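Local coordinates for 3-oxoacyl-[acyl-carrier-protein] synthase 3 (PDB 4EWP), which catalyses the condensation of an acyl primer with malonyl-ACP that starts fatty acid synthesis, probably using acetyl-CoA among its primers, at the interface of chains A and B. Numbering follows the deposited sequence. Chains: chain A/B, 3-oxoacyl-[acyl-carrier-protein] synthase 3.

The interface of chains A and B. Residues chain A 184, 186, 262, 264, 330, 346; chain B 3, 5.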
loop_
_atom_site.group_PDB
_atom_site.type_symbol
_atom_site.label_atom_id
_atom_site.label_comp_id
_atom_site.label_asym_id
_atom_site.label_seq_id
_atom_site.Cartn_x
_atom_site.Cartn_y
_atom_site.Cartn_z
ATOM N N GLY A 184 -15.784 6.831 -18.324
ATOM C CA GLY A 184 -14.464 7.191 -18.817
ATOM C C GLY A 184 -13.388 6.177 -18.470
ATOM O O GLY A 184 -12.264 6.265 -18.975
ATOM N N SER A 186 -13.032 1.901 -18.122
ATOM C CA SER A 186 -13.655 0.594 -18.296
ATOM C C SER A 186 -13.332 -0.319 -17.109
ATOM O O SER A 186 -12.403 -0.036 -16.348
ATOM C CB SER A 186 -13.177 -0.049 -19.599
ATOM O OG SER A 186 -11.860 -0.558 -19.458
ATOM N N ALA A 262 -14.399 -3.943 -21.828
ATOM C CA ALA A 262 -14.676 -2.538 -22.116
ATOM C C ALA A 262 -15.745 -2.403 -23.198
ATOM O O ALA A 262 -16.436 -1.381 -23.287
ATOM C CB ALA A 262 -13.389 -1.806 -22.523
ATOM N N VAL A 264 -14.882 -2.923 -26.592
ATOM C CA VAL A 264 -14.077 -2.092 -27.477
ATOM C C VAL A 264 -13.177 -2.971 -28.349
ATOM O O VAL A 264 -12.732 -4.034 -27.914
ATOM C CB VAL A 264 -13.253 -1.074 -26.620
ATOM C CG1 VAL A 264 -11.960 -0.677 -27.287
ATOM C CG2 VAL A 264 -14.103 0.149 -26.273
ATOM N N LEU A 330 -9.739 6.905 -26.838
ATOM C CA LEU A 330 -9.598 5.752 -25.949
ATOM C C LEU A 330 -8.169 5.216 -25.923
ATOM O O LEU A 330 -7.542 5.044 -26.968
ATOM C CB LEU A 330 -10.544 4.627 -26.366
ATOM C CG LEU A 330 -12.033 4.959 -26.329
ATOM C CD1 LEU A 330 -12.834 3.779 -26.857
ATOM C CD2 LEU A 330 -12.454 5.320 -24.915
ATOM N N VAL A 346 -9.345 0.277 -20.131
ATOM C CA VAL A 346 -9.466 1.216 -21.234
ATOM C C VAL A 346 -9.933 2.549 -20.647
ATOM O O VAL A 346 -10.861 2.601 -19.821
ATOM C CB VAL A 346 -10.418 0.710 -22.318
ATOM C CG1 VAL A 346 -10.665 1.793 -23.354
ATOM C CG2 VAL A 346 -9.835 -0.565 -22.974
ATOM N N VAL B 3 -18.097 5.549 -29.260
ATOM C CA VAL B 3 -17.970 4.300 -28.506
ATOM C C VAL B 3 -18.171 4.511 -27.005
ATOM O O VAL B 3 -17.409 5.231 -26.357
ATOM C CB VAL B 3 -16.608 3.611 -28.753
ATOM C CG1 VAL B 3 -16.468 2.378 -27.874
ATOM C CG2 VAL B 3 -16.457 3.237 -30.222
ATOM N N LEU B 5 -18.080 3.032 -23.275
ATOM C CA LEU B 5 -17.437 1.989 -22.495
ATOM C C LEU B 5 -18.441 1.267 -21.623
ATOM O O LEU B 5 -19.354 1.883 -21.078
ATOM C CB LEU B 5 -16.352 2.574 -21.600
ATOM C CG LEU B 5 -15.173 3.291 -22.242
ATOM C CD1 LEU B 5 -14.271 3.844 -21.135
ATOM C CD2 LEU B 5 -14.403 2.343 -23.152
#
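B:Leu5 reaches from the extended N-terminal arm of one subunit into an apolar pocket of the other, between A:Val346, A:Val264 and A:Leu330, and its two methyl branches part to meet different walls. CD1 turns towards backbone, lying 3.7 Å from A:Gly184 C and close to the peptide nitrogen of A:Ser186. CD2 goes the other way, into side chains: it sits 3.8 Å from A:Val346 CG1, the branch that stands opposite that valine's backbone N (chi1 172°), and equally near A:Val264 CG2. A:Leu330 runs antiparallel past B:Leu5, its CD2 4.0 Å from B:Leu5 CD2, while its other methyl, CD1, leans towards B:Val3. At the backbone end of B:Leu5, its CA packs against the carbonyl oxygen of A:Ala262. Nearer the chain terminus, B:Val3 crosses A:Val264 at about a right angle, with CG1 set 3.6 Å from A:Val264 CG2; B:Val3 is poorly ordered, and its grip is presumably looser. Behind the pocket, A:Val346 N donates a 2.7 Å hydrogen bond to the hydroxyl OG of A:Ser186, tying two walls together. Were B:Leu5 cut back to an alanine, A:Val346 CG1, A:Leu330 CD2 and the backbone of A:Gly184 would probably lose the methyls that meet them, opening a gap and weakening the hold on the arm. The pocket gathers the end of helix 240-262, the loop after it, strands 330-337 and 341-348 and the loop following strand 170-180; the centre of the contact lies about 17 Å from the active-site A:His275, and its twin across the homodimer's two-fold receives the other arm.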